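Local coordinates for putative lipoprotein (Clostridium difficile, PDB 4EXR) that is of unknown function but carries two regions of the PepSY (peptidase propeptide and YPEB) family and is probably anchored to the membrane as a lipoprotein, at residues Y34-A37 with I38-F41; D112-P116 with Q117-E121; L55-L59 with N60-Y64; N22-L25 with M26-D29. All coordinates share one frame; numbering follows the deposited sequence. Where two conformers were deposited one is given.

Interaction 1: Y34-A37 with I38-F41; sequences YTDA and INIF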
loop_
_atom_site.group_PDB
_atom_site.type_symbol
_atom_site.label_atom_id
_atom_site.label_comp_id
_atom_site.label_asym_id
_atom_site.label_seq_id
_atom_site.Cartn_x
_atom_site.Cartn_y
_atom_site.Cartn_z
ATOM N N TYR A 34 -15.734 -2.272 -16.494
ATOM C CA TYR A 34 -15.333 -1.317 -15.460
ATOM C C TYR A 34 -16.357 -1.235 -14.333
ATOM O O TYR A 34 -16.006 -0.969 -13.188
ATOM C CB TYR A 34 -15.044 0.061 -16.062
ATOM C CG TYR A 34 -16.274 0.919 -16.235
ATOM C CD1 TYR A 34 -17.120 0.751 -17.324
ATOM C CD2 TYR A 34 -16.595 1.894 -15.293
ATOM C CE1 TYR A 34 -18.251 1.538 -17.477
ATOM C CE2 TYR A 34 -17.718 2.678 -15.430
ATOM C CZ TYR A 34 -18.542 2.499 -16.516
ATOM O OH TYR A 34 -19.657 3.290 -16.637
ATOM N N THR A 35 -17.619 -1.503 -14.658
ATOM C CA THR A 35 -18.688 -1.477 -13.659
ATOM C C THR A 35 -18.550 -2.582 -12.616
ATOM O O THR A 35 -18.928 -2.398 -11.459
ATOM C CB THR A 35 -20.087 -1.551 -14.316
ATOM O OG1 THR A 35 -20.125 -2.637 -15.248
ATOM C CG2 THR A 35 -20.388 -0.262 -15.065
ATOM N N ASP A 36 -18.028 -3.738 -13.025
ATOM C CA ASP A 36 -17.734 -4.816 -12.078
ATOM C C ASP A 36 -16.611 -4.443 -11.115
ATOM O O ASP A 36 -16.664 -4.792 -9.937
ATOM C CB ASP A 36 -17.367 -6.118 -12.808
ATOM C CG ASP A 36 -18.588 -6.921 -13.229
ATOM O OD1 ASP A 36 -19.722 -6.512 -12.898
ATOM O OD2 ASP A 36 -18.406 -7.973 -13.886
ATOM N N ALA A 37 -15.597 -3.736 -11.612
ATOM C CA ALA A 37 -14.514 -3.256 -10.748
ATOM C C ALA A 37 -15.064 -2.262 -9.710
ATOM O O ALA A 37 -14.735 -2.329 -8.526
ATOM C CB ALA A 37 -13.430 -2.592 -11.585
ATOM N N ILE A 38 -15.891 -1.335 -10.172
ATOM C CA ILE A 38 -16.595 -0.411 -9.275
ATOM C C ILE A 38 -17.401 -1.169 -8.215
ATOM O O ILE A 38 -17.338 -0.841 -7.027
ATOM C CB ILE A 38 -17.532 0.522 -10.071
ATOM C CG1 ILE A 38 -16.711 1.505 -10.919
ATOM C CG2 ILE A 38 -18.518 1.271 -9.117
ATOM C CD1 ILE A 38 -17.555 2.353 -11.873
ATOM N N ASN A 39 -18.139 -2.195 -8.640
ATOM C CA ASN A 39 -18.966 -2.967 -7.706
ATOM C C ASN A 39 -18.171 -3.765 -6.676
ATOM O O ASN A 39 -18.586 -3.874 -5.526
ATOM C CB ASN A 39 -19.947 -3.885 -8.459
ATOM C CG ASN A 39 -21.020 -3.100 -9.212
ATOM O OD1 ASN A 39 -21.318 -1.953 -8.876
ATOM N ND2 ASN A 39 -21.585 -3.708 -10.244
ATOM N N ILE A 40 -17.036 -4.323 -7.088
ATOM C CA ILE A 40 -16.148 -5.019 -6.161
ATOM C C ILE A 40 -15.671 -4.043 -5.081
ATOM O O ILE A 40 -15.709 -4.338 -3.878
ATOM C CB ILE A 40 -14.935 -5.636 -6.900
ATOM C CG1 ILE A 40 -15.373 -6.840 -7.743
ATOM C CG2 ILE A 40 -13.862 -6.079 -5.917
ATOM C CD1 ILE A 40 -14.350 -7.242 -8.773
ATOM N N PHE A 41 -15.257 -2.857 -5.509
ATOM C CA PHE A 41 -14.795 -1.848 -4.562
ATOM C C PHE A 41 -15.918 -1.455 -3.589
ATOM O O PHE A 41 -15.724 -1.419 -2.371
ATOM C CB PHE A 41 -14.292 -0.609 -5.313
ATOM C CG PHE A 41 -13.786 0.479 -4.405
ATOM C CD1 PHE A 41 -14.653 1.435 -3.893
ATOM C CD2 PHE A 41 -12.446 0.534 -4.056
ATOM C CE1 PHE A 41 -14.198 2.429 -3.034
ATOM C CE2 PHE A 41 -11.982 1.528 -3.203
ATOM C CZ PHE A 41 -12.865 2.480 -2.698
#
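Tyr-34 and Ile-38 meet one turn apart along helix 34-44 and form the tight side of this contact. Their side chains lie alongside each other and extend in the same direction, and the methyl CD1 of Ile-38 approaches Tyr-34 CE2 obliquely to 3.6 Å. A chi1 of 85° wedges the tyrosine ring between its own amide nitrogen and carbonyl, a setting easier to accept in the first turn of a helix than deeper inside one, and this brings the ring beside Ile-38. Extended through CG1, the isoleucine also passes Tyr-34 O, with Ile-38 CG1 3.4 Å from that oxygen. Beneath the side chains the same pair is tied by an almost straight bond from Ile-38 N to Tyr-34 O, 3.0 Å long, and three further backbone bonds continue the ladder to Phe-41.

The polar side is looser. Thr-35, Asp-36 and Asn-39 are small polar residues suited to the more exposed surface, and Asp-36 OD1 stays 4.3 Å from Asn-39 ND2. Asp-36 has a long, weak ion pair with Lys-84 instead.

On the buried side, the short Ala-37 lets Tyr-64 approach closely, while Phe-41 sends its ring toward Ile-50, Tyr-75 and Met-77. Such an amphipathic helix, apolar toward strands 49-58, 61-69 and 73-80, is characteristic of alpha+beta packing of a helix on one face of an antiparallel sheet, here within a PepSY-family region.

Interaction 2: D112-P116 with Q117-E121; sequences DIMTP and QQAME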
loop_
_atom_site.group_PDB
_atom_site.type_symbol
_atom_site.label_atom_id
_atom_site.label_comp_id
_atom_site.label_asym_id
_atom_site.label_seq_id
_atom_site.Cartn_x
_atom_site.Cartn_y
_atom_site.Cartn_z
ATOM N N ASP A 112 -25.036 7.307 -15.070
ATOM C CA ASP A 112 -25.420 7.596 -16.454
ATOM C C ASP A 112 -24.275 8.091 -17.334
ATOM O O ASP A 112 -24.453 8.990 -18.151
ATOM C CB ASP A 112 -26.588 8.586 -16.498
ATOM C CG ASP A 112 -27.842 8.026 -15.855
ATOM O OD1 ASP A 112 -28.064 6.799 -15.956
ATOM O OD2 ASP A 112 -28.602 8.809 -15.243
ATOM N N ILE A 113 -23.093 7.508 -17.180
ATOM C CA ILE A 113 -21.985 7.951 -18.005
ATOM C C ILE A 113 -21.829 7.011 -19.194
ATOM O O ILE A 113 -22.342 5.889 -19.193
ATOM C CB ILE A 113 -20.666 8.024 -17.228
ATOM C CG1 ILE A 113 -20.269 6.646 -16.696
ATOM C CG2 ILE A 113 -20.756 9.066 -16.088
ATOM C CD1 ILE A 113 -18.891 6.643 -16.049
HETATM N N MSE A 114 -21.130 7.477 -20.213
HETATM C CA MSE A 114 -20.852 6.632 -21.360
HETATM C C MSE A 114 -19.784 5.602 -20.990
HETATM O O MSE A 114 -19.159 5.698 -19.933
HETATM C CB MSE A 114 -20.380 7.483 -22.530
HETATM C CG MSE A 114 -18.989 8.056 -22.348
HETATM SE SE MSE A 114 -18.496 9.099 -23.926
HETATM C CE MSE A 114 -20.095 10.213 -23.984
ATOM N N THR A 115 -19.577 4.614 -21.859
ATOM C CA THR A 115 -18.605 3.558 -21.602
ATOM C C THR A 115 -17.206 4.043 -21.940
ATOM O O THR A 115 -17.043 5.013 -22.672
ATOM C CB THR A 115 -18.899 2.307 -22.455
ATOM O OG1 THR A 115 -18.751 2.647 -23.833
ATOM C CG2 THR A 115 -20.314 1.805 -22.201
ATOM N N PRO A 116 -16.181 3.375 -21.393
ATOM C CA PRO A 116 -14.807 3.732 -21.744
ATOM C C PRO A 116 -14.557 3.598 -23.253
ATOM O O PRO A 116 -13.827 4.403 -23.834
ATOM C CB PRO A 116 -13.978 2.700 -20.974
ATOM C CG PRO A 116 -14.820 2.343 -19.794
ATOM C CD PRO A 116 -16.245 2.439 -20.254
ATOM N N GLN A 117 -15.165 2.588 -23.868
ATOM C CA GLN A 117 -15.067 2.385 -25.313
ATOM C C GLN A 117 -15.574 3.614 -26.071
ATOM O O GLN A 117 -14.898 4.139 -26.962
ATOM C CB GLN A 117 -15.877 1.148 -25.700
ATOM C CG GLN A 117 -16.084 0.970 -27.184
ATOM C CD GLN A 117 -15.082 0.017 -27.789
ATOM O OE1 GLN A 117 -13.898 0.036 -27.440
ATOM N NE2 GLN A 117 -15.551 -0.837 -28.695
ATOM N N GLN A 118 -16.757 4.093 -25.699
ATOM C CA GLN A 118 -17.296 5.305 -26.302
ATOM C C GLN A 118 -16.396 6.526 -26.109
ATOM O O GLN A 118 -16.218 7.320 -27.028
ATOM C CB GLN A 118 -18.715 5.580 -25.786
ATOM C CG GLN A 118 -19.751 4.597 -26.336
ATOM C CD GLN A 118 -21.074 4.650 -25.589
ATOM O OE1 GLN A 118 -21.119 4.967 -24.401
ATOM N NE2 GLN A 118 -22.160 4.332 -26.286
ATOM N N ALA A 119 -15.825 6.686 -24.918
ATOM C CA ALA A 119 -14.928 7.814 -24.681
ATOM C C ALA A 119 -13.647 7.722 -25.516
ATOM O O ALA A 119 -13.184 8.726 -26.062
ATOM C CB ALA A 119 -14.589 7.938 -23.190
HETATM N N MSE A 120 -13.071 6.524 -25.593
HETATM C CA MSE A 120 -11.856 6.300 -26.376
HETATM C C MSE A 120 -12.067 6.583 -27.871
HETATM O O MSE A 120 -11.196 7.156 -28.537
HETATM C CB MSE A 120 -11.352 4.868 -26.196
HETATM C CG MSE A 120 -10.794 4.547 -24.811
HETATM SE SE MSE A 120 -10.005 2.734 -24.742
HETATM C CE MSE A 120 -11.540 1.667 -24.198
ATOM N N GLU A 121 -13.225 6.191 -28.398
ATOM C CA GLU A 121 -13.559 6.488 -29.800
ATOM C C GLU A 121 -13.648 7.991 -30.063
ATOM O O GLU A 121 -13.160 8.478 -31.076
ATOM C CB GLU A 121 -14.861 5.801 -30.204
ATOM C CG GLU A 121 -14.747 4.289 -30.324
ATOM C CD GLU A 121 -16.098 3.607 -30.419
ATOM O OE1 GLU A 121 -17.137 4.307 -30.355
ATOM O OE2 GLU A 121 -16.115 2.365 -30.549
#
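Thr-115 and Gln-118 hold each other by reciprocal hydrogen bonds at the start of helix 116-126. Gln-118 N donates to Thr-115 OG1 (3.1 Å, 167° at the hydrogen), and Thr-115 N donates to Gln-118 OE1 (3.0 Å, 168°), the latter donor lying somewhat out of the amide plane. Thr-115 chi1 of 64° turns OG1 to face the first turn; the glutamine chain, extended beyond CG, is long enough to reach back to the N-H of Thr-115, three residues earlier. Threonine suits the N-cap because its short side chain can offer OG1 to an amide of the first turn, where the regular i-4 helical bonds have not yet begun.

Backbone bonds take over from there: Ala-119 N to Thr-115 O at 3.1 Å and Met-120 N to Pro-116 O at 2.9 Å. Proline fits the first helical position, where its missing N-H costs nothing.

Apolar contacts flank the cap. The straight CB-CG-SE arm of Met-114, a selenomethionine, lays SE 4.1 Å from Ala-119 CB. Pro-116 CB lies 4.2 Å from CE of Met-120, also selenomethionine, and these two side chains continue onto Trp-134 of strand 130-139. Outside the turn, Met-114 O accepts a bond from Tyr-145 OH, which ties the loop to strand 142-151.

Together these features make a classic helix N-terminus: a capping box, with the residue before the cap meeting Ala-119 in the positions of a hydrophobic staple.

Interaction 3: L55-L59 with N60-Y64; sequences LERDL and NKFVY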
loop_
_atom_site.group_PDB
_atom_site.type_symbol
_atom_site.label_atom_id
_atom_site.label_comp_id
_atom_site.label_asym_id
_atom_site.label_seq_id
_atom_site.Cartn_x
_atom_site.Cartn_y
_atom_site.Cartn_z
ATOM N N LEU A 55 -7.696 2.291 -15.954
ATOM C CA LEU A 55 -7.313 1.015 -16.519
ATOM C C LEU A 55 -5.988 1.229 -17.229
ATOM O O LEU A 55 -5.851 2.140 -18.046
ATOM C CB LEU A 55 -8.371 0.534 -17.512
ATOM C CG LEU A 55 -8.037 -0.777 -18.256
ATOM C CD1 LEU A 55 -7.797 -1.934 -17.284
ATOM C CD2 LEU A 55 -9.156 -1.101 -19.222
ATOM N N GLU A 56 -5.005 0.401 -16.904
ATOM C CA GLU A 56 -3.712 0.484 -17.563
ATOM C C GLU A 56 -3.093 -0.898 -17.672
ATOM O O GLU A 56 -3.530 -1.842 -17.015
ATOM C CB GLU A 56 -2.773 1.400 -16.783
ATOM C CG GLU A 56 -2.376 0.843 -15.434
ATOM C CD GLU A 56 -1.857 1.914 -14.490
ATOM O OE1 GLU A 56 -1.600 3.045 -14.956
ATOM O OE2 GLU A 56 -1.715 1.625 -13.283
ATOM N N ARG A 57 -2.078 -1.008 -18.524
ATOM C CA ARG A 57 -1.312 -2.237 -18.672
ATOM C C ARG A 57 -0.240 -2.285 -17.591
ATOM O O ARG A 57 0.415 -1.280 -17.313
ATOM C CB ARG A 57 -0.662 -2.276 -20.059
ATOM C CG ARG A 57 0.109 -3.558 -20.390
ATOM C CD ARG A 57 0.558 -3.552 -21.855
ATOM N NE ARG A 57 1.198 -4.802 -22.270
ATOM C CZ ARG A 57 2.510 -4.957 -22.432
ATOM N NH1 ARG A 57 3.334 -3.940 -22.211
ATOM N NH2 ARG A 57 2.999 -6.129 -22.817
ATOM N N ASP A 58 -0.076 -3.447 -16.967
ATOM C CA ASP A 58 1.012 -3.645 -16.016
ATOM C C ASP A 58 1.695 -4.958 -16.363
ATOM O O ASP A 58 1.203 -6.029 -16.005
ATOM C CB ASP A 58 0.492 -3.676 -14.577
ATOM C CG ASP A 58 1.614 -3.630 -13.540
ATOM O OD1 ASP A 58 2.737 -4.101 -13.829
ATOM O OD2 ASP A 58 1.370 -3.121 -12.426
ATOM N N LEU A 59 2.822 -4.863 -17.064
ATOM C CA LEU A 59 3.509 -6.032 -17.615
ATOM C C LEU A 59 2.577 -6.835 -18.514
ATOM O O LEU A 59 2.179 -6.369 -19.584
ATOM C CB LEU A 59 4.091 -6.916 -16.505
ATOM C CG LEU A 59 4.956 -6.190 -15.470
ATOM C CD1 LEU A 59 5.434 -7.153 -14.395
ATOM C CD2 LEU A 59 6.133 -5.493 -16.140
ATOM N N ASN A 60 2.217 -8.037 -18.074
ATOM C CA ASN A 60 1.353 -8.902 -18.868
ATOM C C ASN A 60 -0.083 -8.996 -18.355
ATOM O O ASN A 60 -0.795 -9.960 -18.653
ATOM C CB ASN A 60 1.971 -10.297 -19.007
ATOM C CG ASN A 60 3.140 -10.320 -19.976
ATOM O OD1 ASN A 60 3.180 -9.547 -20.936
ATOM N ND2 ASN A 60 4.098 -11.208 -19.729
ATOM N N LYS A 61 -0.502 -7.983 -17.594
ATOM C CA LYS A 61 -1.864 -7.895 -17.086
ATOM C C LYS A 61 -2.466 -6.534 -17.432
ATOM O O LYS A 61 -1.750 -5.546 -17.563
ATOM C CB LYS A 61 -1.873 -8.028 -15.561
ATOM C CG LYS A 61 -1.551 -9.395 -14.993
ATOM C CD LYS A 61 -1.351 -9.279 -13.481
ATOM C CE LYS A 61 -1.362 -10.636 -12.780
ATOM N NZ LYS A 61 -2.752 -11.080 -12.459
ATOM N N PHE A 62 -3.785 -6.480 -17.571
ATOM C CA PHE A 62 -4.468 -5.197 -17.571
ATOM C C PHE A 62 -5.156 -5.075 -16.232
ATOM O O PHE A 62 -5.740 -6.038 -15.718
ATOM C CB PHE A 62 -5.436 -5.068 -18.742
ATOM C CG PHE A 62 -4.751 -5.108 -20.076
ATOM C CD1 PHE A 62 -4.489 -6.321 -20.698
ATOM C CD2 PHE A 62 -4.317 -3.939 -20.683
ATOM C CE1 PHE A 62 -3.837 -6.366 -21.920
ATOM C CE2 PHE A 62 -3.660 -3.981 -21.916
ATOM C CZ PHE A 62 -3.419 -5.191 -22.524
ATOM N N VAL A 63 -5.059 -3.887 -15.653
ATOM C CA VAL A 63 -5.393 -3.713 -14.254
ATOM C C VAL A 63 -6.245 -2.464 -14.060
ATOM O O VAL A 63 -5.868 -1.379 -14.500
ATOM C CB VAL A 63 -4.091 -3.599 -13.404
ATOM C CG1 VAL A 63 -4.400 -3.321 -11.937
ATOM C CG2 VAL A 63 -3.240 -4.875 -13.549
ATOM N N TYR A 64 -7.396 -2.640 -13.417
ATOM C CA TYR A 64 -8.197 -1.527 -12.925
ATOM C C TYR A 64 -7.643 -1.089 -11.593
ATOM O O TYR A 64 -7.368 -1.925 -10.728
ATOM C CB TYR A 64 -9.645 -1.962 -12.681
ATOM C CG TYR A 64 -10.459 -2.241 -13.923
ATOM C CD1 TYR A 64 -10.878 -1.202 -14.760
ATOM C CD2 TYR A 64 -10.853 -3.540 -14.234
ATOM C CE1 TYR A 64 -11.640 -1.467 -15.899
ATOM C CE2 TYR A 64 -11.615 -3.812 -15.358
ATOM C CZ TYR A 64 -12.004 -2.784 -16.185
ATOM O OH TYR A 64 -12.762 -3.081 -17.297
#
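A tight two-residue beta hairpin links strands 49-58 and 61-69, with Asp-58 and Lys-61 closing its type II' turn. Asp-58 N donates to Lys-61 O at 2.8 Å, and Lys-61 N returns a bond to Asp-58 O at 3.0 Å from above the carbonyl plane. The turn makes Leu-59 adopt a positive phi of 56°, uncommon for a residue with a side chain.

Farther along, Glu-56 and Val-63 form the next hydrogen-bonded pair, with Val-63 N to Glu-56 O at 2.9 Å and Glu-56 N to Val-63 O at 3.1 Å. Alternation then sorts the side chains. Glu-56, Asp-58, Lys-61 and Val-63 share one face, where Asp-58 CB touches Val-63 CG2 at 4.1 Å and the lysine reaches a salt bridge with Asp-80.

On the other face Arg-57 is exposed near the turn, its CB 3.9 Å from Phe-62 CE2, whereas bulky Leu-55, Phe-62 and Tyr-64 suit burial: Phe-62 lies edge-to-face with Phe-30, and Tyr-64 spends its hydroxyl on Val-32 O. A chi1 of 176° swings CG of Leu-55 opposite its amide nitrogen, and its methyl CD1 sits over the Tyr-64 ring in a CH-pi contact, 4.1 Å from the ring centroid and only 15° off the normal.

Interaction 4: N22-L25 with M26-D29; sequences NENL and MEQD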
loop_
_atom_site.group_PDB
_atom_site.type_symbol
_atom_site.label_atom_id
_atom_site.label_comp_id
_atom_site.label_asym_id
_atom_site.label_seq_id
_atom_site.Cartn_x
_atom_site.Cartn_y
_atom_site.Cartn_z
ATOM N N ASN A 22 -0.072 -6.962 -26.760
ATOM C CA ASN A 22 -0.235 -5.652 -27.379
ATOM C C ASN A 22 -0.691 -4.594 -26.374
ATOM O O ASN A 22 -1.330 -4.910 -25.373
ATOM C CB ASN A 22 -1.213 -5.722 -28.553
ATOM C CG ASN A 22 -1.250 -4.435 -29.353
ATOM O OD1 ASN A 22 -0.209 -3.836 -29.637
ATOM N ND2 ASN A 22 -2.450 -3.992 -29.706
ATOM N N GLU A 23 -0.367 -3.338 -26.663
ATOM C CA GLU A 23 -0.574 -2.248 -25.720
ATOM C C GLU A 23 -1.763 -1.351 -26.081
ATOM O O GLU A 23 -2.091 -0.427 -25.341
ATOM C CB GLU A 23 0.702 -1.414 -25.626
ATOM C CG GLU A 23 1.953 -2.195 -26.011
ATOM C CD GLU A 23 3.228 -1.390 -25.861
ATOM O OE1 GLU A 23 3.168 -0.263 -25.323
ATOM O OE2 GLU A 23 4.293 -1.887 -26.281
ATOM N N ASN A 24 -2.408 -1.621 -27.210
ATOM C CA ASN A 24 -3.567 -0.832 -27.616
ATOM C C ASN A 24 -4.809 -1.274 -26.851
ATOM O O ASN A 24 -5.309 -2.376 -27.062
ATOM C CB ASN A 24 -3.800 -0.957 -29.126
ATOM C CG ASN A 24 -4.661 0.165 -29.688
ATOM O OD1 ASN A 24 -5.350 0.875 -28.953
ATOM N ND2 ASN A 24 -4.618 0.332 -30.998
ATOM N N LEU A 25 -5.303 -0.419 -25.957
ATOM C CA LEU A 25 -6.503 -0.741 -25.193
ATOM C C LEU A 25 -7.712 -0.901 -26.103
ATOM O O LEU A 25 -8.661 -1.607 -25.767
ATOM C CB LEU A 25 -6.800 0.331 -24.137
ATOM C CG LEU A 25 -5.885 0.466 -22.924
ATOM C CD1 LEU A 25 -6.552 1.355 -21.872
ATOM C CD2 LEU A 25 -5.544 -0.898 -22.352
HETATM N N MSE A 26 -7.673 -0.237 -27.253
HETATM C CA MSE A 26 -8.768 -0.304 -28.215
HETATM C C MSE A 26 -8.866 -1.663 -28.908
HETATM O O MSE A 26 -9.920 -2.022 -29.438
HETATM C CB MSE A 26 -8.631 0.810 -29.254
HETATM C CG MSE A 26 -9.195 2.133 -28.784
HETATM SE SE MSE A 26 -11.148 2.062 -28.740
HETATM C CE MSE A 26 -11.484 2.531 -30.611
ATOM N N GLU A 27 -7.770 -2.416 -28.905
ATOM C CA GLU A 27 -7.759 -3.720 -29.555
ATOM C C GLU A 27 -7.818 -4.850 -28.531
ATOM O O GLU A 27 -7.509 -6.000 -28.845
ATOM C CB GLU A 27 -6.531 -3.857 -30.466
ATOM C CG GLU A 27 -6.547 -2.878 -31.639
ATOM C CD GLU A 27 -5.250 -2.868 -32.433
ATOM O OE1 GLU A 27 -4.234 -3.392 -31.929
ATOM O OE2 GLU A 27 -5.250 -2.329 -33.562
ATOM N N GLN A 28 -8.206 -4.515 -27.302
ATOM C CA GLN A 28 -8.336 -5.520 -26.251
ATOM C C GLN A 28 -9.802 -5.767 -25.928
ATOM O O GLN A 28 -10.642 -4.882 -26.097
ATOM C CB GLN A 28 -7.605 -5.074 -24.974
ATOM C CG GLN A 28 -6.094 -4.998 -25.108
ATOM C CD GLN A 28 -5.443 -6.358 -25.257
ATOM O OE1 GLN A 28 -5.894 -7.350 -24.675
ATOM N NE2 GLN A 28 -4.372 -6.412 -26.038
ATOM N N ASP A 29 -10.111 -6.974 -25.466
ATOM C CA ASP A 29 -11.392 -7.206 -24.811
ATOM C C ASP A 29 -11.150 -7.475 -23.338
ATOM O O ASP A 29 -10.319 -8.309 -22.987
ATOM C CB ASP A 29 -12.145 -8.390 -25.422
ATOM C CG ASP A 29 -13.364 -8.785 -24.591
ATOM O OD1 ASP A 29 -14.438 -8.170 -24.782
ATOM O OD2 ASP A 29 -13.243 -9.690 -23.728
HETATM O O HOH W 1 -11.519 -1.955 -25.749
#
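Asn-24 grips the two residues after Leu-25 with two different oxygens. Its side-chain OD1 accepts from Met-26 N at 3.1 Å, which defines an Asx turn, and its backbone O accepts from Glu-27 N, also at 3.1 Å. The second is an i to i+3 bond, and Leu-25 and Met-26 between its ends form a short 3-10 turn. Neither donor lies in the plane of its carbonyl: Met-26 N is 49° out of the plane at OD1 and Glu-27 N 62° at the backbone O. Asparagine suits the place because its short amide can bend back to the backbone just ahead, and a chi1 of -161° carries OD1 there.

Around this centre the side chains fold over the turn. The carboxylate of Glu-27, on an extended chain, crosses both asparagines: OE1 stands 2.9 Å from Asn-22 ND2, and Glu-27 CD is 3.6 Å from Asn-24 ND2. Gln-28 CG lies 3.4 Å from Asn-24 O, and the bend at the second torsion turns the amide back toward Asn-22.

At the exit of the turn Gln-28 N reaches Leu-25 O in a long, weak bond. A water reinforces it, donating to Leu-25 O (2.9 Å) and to Gln-28 O (3.1 Å) and so linking these two carbonyls.

Beyond the turn, Leu-25 is hydrogen-bonded through its backbone to Val-131 and drops its apolar side chain onto Trp-134 and Phe-62. Met-26, a selenomethionine, reaches over Gln-117, Met-120, Glu-121 and Leu-124, so that this N-terminal segment bridges strand 130-139, helix 116-126 and strand 61-69.

Along the chain the order is interaction 4, interaction 1, interaction 3, interaction 2. Interactions 1 and 3 fall in the first PepSY-family region and interaction 2 in the second, yet the strands of both belong to one antiparallel sheet, joined where strand 49-58 pairs with strand 130-139. Interactions 3 and 4 lie closest, with centres about 11 Å apart, meeting mainly at Phe-62. Interaction 4 also touches interaction 2 through Met-26, their centres about 15 Å apart, so the N-terminal segment packs on both halves. Tyr-34 joins interaction 1 to Pro-116 of interaction 2, and with Ala-37 it meets Tyr-64 of interaction 3, centres about 16 Å apart. Interactions 1 and 4 remain separate, about 10 Å between nearest atoms.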